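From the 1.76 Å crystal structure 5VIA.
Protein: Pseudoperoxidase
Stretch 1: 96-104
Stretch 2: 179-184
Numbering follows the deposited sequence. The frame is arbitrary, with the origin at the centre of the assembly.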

# COMPACT_ATOMS: atom_id res chain seq x y z
N GLY A 96 -2.77 -3.08 -10.25
CA GLY A 96 -2.12 -1.80 -10.01
C GLY A 96 -0.61 -1.92 -10.12
O GLY A 96 0.06 -1.08 -10.74
N ILE A 97 -0.06 -2.98 -9.52
CA ILE A 97 1.38 -3.23 -9.60
C ILE A 97 1.80 -3.41 -11.06
O ILE A 97 2.79 -2.82 -11.52
CB ILE A 97 1.78 -4.48 -8.79
CG1 ILE A 97 1.44 -4.30 -7.31
CG2 ILE A 97 3.26 -4.78 -8.95
CD1 ILE A 97 1.53 -5.59 -6.51
N LYS A 98 1.07 -4.26 -11.78
CA LYS A 98 1.32 -4.49 -13.20
C LYS A 98 1.29 -3.19 -13.99
O LYS A 98 2.18 -2.93 -14.82
CB LYS A 98 0.25 -5.44 -13.77
CG LYS A 98 0.43 -5.81 -15.24
CD LYS A 98 -0.69 -6.75 -15.69
CE LYS A 98 -0.41 -7.38 -17.05
NZ LYS A 98 -0.45 -6.43 -18.18
N TYR A 99 0.26 -2.38 -13.74
CA TYR A 99 0.11 -1.14 -14.49
C TYR A 99 1.29 -0.22 -14.21
O TYR A 99 1.77 0.47 -15.10
CB TYR A 99 -1.22 -0.44 -14.15
CG TYR A 99 -1.36 0.92 -14.82
CD1 TYR A 99 -1.76 1.02 -16.15
CD2 TYR A 99 -1.08 2.09 -14.13
CE1 TYR A 99 -1.87 2.25 -16.77
CE2 TYR A 99 -1.18 3.33 -14.74
CZ TYR A 99 -1.58 3.40 -16.05
OH TYR A 99 -1.68 4.64 -16.65
N LEU A 100 1.79 -0.25 -12.98
CA LEU A 100 2.90 0.62 -12.59
C LEU A 100 4.27 -0.04 -12.76
O LEU A 100 5.24 0.34 -12.08
CB LEU A 100 2.69 1.13 -11.17
CG LEU A 100 1.43 1.97 -10.99
CD1 LEU A 100 1.21 2.29 -9.53
CD2 LEU A 100 1.52 3.26 -11.83
N ASN A 101 4.36 -0.99 -13.68
CA ASN A 101 5.64 -1.62 -14.04
C ASN A 101 6.33 -2.28 -12.84
O ASN A 101 7.56 -2.35 -12.79
CB ASN A 101 6.58 -0.61 -14.70
CG ASN A 101 7.52 -1.25 -15.71
OD1 ASN A 101 7.32 -2.40 -16.12
ND2 ASN A 101 8.55 -0.50 -16.13
N GLY A 102 5.54 -2.76 -11.88
CA GLY A 102 6.09 -3.37 -10.69
C GLY A 102 6.23 -4.88 -10.82
O GLY A 102 5.81 -5.47 -11.82
N PRO A 103 6.88 -5.51 -9.83
CA PRO A 103 7.01 -6.96 -9.88
C PRO A 103 5.73 -7.61 -9.36
O PRO A 103 5.41 -7.47 -8.18
CB PRO A 103 8.18 -7.24 -8.92
CG PRO A 103 8.17 -6.09 -7.96
CD PRO A 103 7.67 -4.90 -8.74
N TYR A 104 5.02 -8.32 -10.23
CA TYR A 104 3.72 -8.89 -9.85
C TYR A 104 3.55 -10.33 -10.32
O TYR A 104 2.56 -10.98 -9.99
CB TYR A 104 2.59 -8.04 -10.44
CG TYR A 104 2.45 -8.24 -11.92
CD1 TYR A 104 3.23 -7.53 -12.81
CD2 TYR A 104 1.55 -9.17 -12.44
CE1 TYR A 104 3.12 -7.71 -14.16
CE2 TYR A 104 1.44 -9.36 -13.79
CZ TYR A 104 2.22 -8.63 -14.64
OH TYR A 104 2.11 -8.81 -15.98
N ARG A 179 8.42 10.81 -7.86
CA ARG A 179 7.86 10.12 -9.02
C ARG A 179 6.63 9.32 -8.63
O ARG A 179 6.40 9.05 -7.44
CB ARG A 179 8.90 9.20 -9.67
CG ARG A 179 10.09 9.94 -10.23
CD ARG A 179 10.90 9.07 -11.17
NE ARG A 179 12.12 9.75 -11.61
CZ ARG A 179 13.22 9.13 -12.04
NH1 ARG A 179 13.26 7.80 -12.09
NH2 ARG A 179 14.28 9.83 -12.40
N ARG A 180 5.84 8.95 -9.63
CA ARG A 180 4.51 8.40 -9.37
C ARG A 180 4.20 7.08 -10.07
O ARG A 180 3.32 6.36 -9.64
CB ARG A 180 3.46 9.42 -9.81
CG ARG A 180 3.51 10.71 -9.05
CD ARG A 180 2.38 11.62 -9.45
NE ARG A 180 2.59 12.18 -10.77
CZ ARG A 180 1.69 12.93 -11.40
NH1 ARG A 180 0.53 13.18 -10.81
NH2 ARG A 180 1.95 13.41 -12.60
N TYR A 181 4.90 6.77 -11.16
CA TYR A 181 4.40 5.73 -12.05
C TYR A 181 5.24 4.46 -12.22
O TYR A 181 4.86 3.60 -13.01
CB TYR A 181 4.04 6.32 -13.42
CG TYR A 181 2.96 7.38 -13.34
CD1 TYR A 181 1.70 7.08 -12.85
CD2 TYR A 181 3.21 8.68 -13.75
CE1 TYR A 181 0.70 8.05 -12.78
CE2 TYR A 181 2.23 9.65 -13.69
CZ TYR A 181 0.98 9.33 -13.20
OH TYR A 181 0.00 10.30 -13.14
N THR A 182 6.35 4.32 -11.48
CA THR A 182 7.15 3.08 -11.54
C THR A 182 7.37 2.49 -10.15
O THR A 182 8.01 3.13 -9.30
CB THR A 182 8.50 3.30 -12.24
OG1 THR A 182 8.27 3.88 -13.54
CG2 THR A 182 9.23 2.00 -12.44
N LEU A 183 6.84 1.29 -9.91
CA LEU A 183 7.01 0.68 -8.59
C LEU A 183 8.28 -0.16 -8.60
O LEU A 183 8.29 -1.31 -9.04
CB LEU A 183 5.79 -0.17 -8.21
CG LEU A 183 5.51 -0.41 -6.72
CD1 LEU A 183 4.19 -1.16 -6.51
CD2 LEU A 183 6.64 -1.15 -6.02
N ASN A 184 9.36 0.44 -8.12
CA ASN A 184 10.64 -0.26 -8.00
C ASN A 184 11.37 0.13 -6.72
O ASN A 184 10.77 0.71 -5.82
CB ASN A 184 11.51 -0.03 -9.24
CG ASN A 184 11.89 1.43 -9.42
OD1 ASN A 184 11.74 2.25 -8.51
ND2 ASN A 184 12.38 1.76 -10.61
O HOH W 1 8.50 2.27 -15.91

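The contact is built where a helix ends. Residues 96-99 are helical, and Leu100, at phi/psi -93/26, is the first to leave helical values, although its N still bonds back to Gly96 O at 2.9 Å. Asn101 follows with positive phi (58/30), and Gly102 N closes the turn on Ile97 O at 2.8 Å. The carbonyl of Leu100 is thereby left for a partner outside the helix, and stretch 2, a segment with no regular helix or strand, supplies it: Leu183 N donates to Leu100 O at 2.9 Å with an N-H...O angle of 166°, close to linear. This is the sole direct hydrogen bond between the stretches. Leu100 O also receives a CA-H...O contact from Thr182 CA (3.4 Å, 146° at H). Gly102 CA makes a similar contact with Leu183 O (3.4 Å, 139°), so Leu183 gives its N-H to Leu100 O and takes a CA-H contact from Gly102 at its own O. By contrast, Leu100 O and Tyr181 O, 3.4 Å apart, are both acceptors and form no bond.

Leu100 and Leu183 bury the most surface here. Leu100 directs its CA-to-CB bond toward stretch 2 and adopts chi1 m, chi2 t (-62°, 173°). In this rotamer Leu100 CD2 lies 4.0 Å from Tyr181 CD1, near the plane of the ring and at its edge, so the contact is not a stack on the ring face. Tyr181 itself has chi1 m (-60°). Leu183 leaves its backbone sideways with chi1 t (-155°) and chi2 t (175°). That conformation carries Leu183 CD1 to 4.2 Å from CG1 of Ile97, which is m,t (-61°, 168°), while Leu183 CB stays 4.5 Å from Leu100 CB. These separations are those of apolar van der Waals packing.

Gly102 shows why the absence of a side chain matters. An ideal CB on Gly102 would point toward stretch 2, lying a tight 3.2 Å from Leu183 CB, and would clash with Ile97 CG2 at 2.7 Å. Next to it, Pro103 brings CD to 3.7 Å from Leu183 O.

Towards the solvent the chemistry becomes polar. Thr182 points its CA-to-CB bond away from stretch 1, yet its m rotamer (-54°) leaves CG2 4.4 Å from Asn101 CB. Asn101, with chi1 t (-150°), and Thr182 are linked through a water: Asn101 ND2 donates to water 1 O at 2.8 Å, and Thr182 OG1 is hydrogen-bonded to water 1 O at 2.9 Å. The water thus bridges two side chains that do not hydrogen-bond directly.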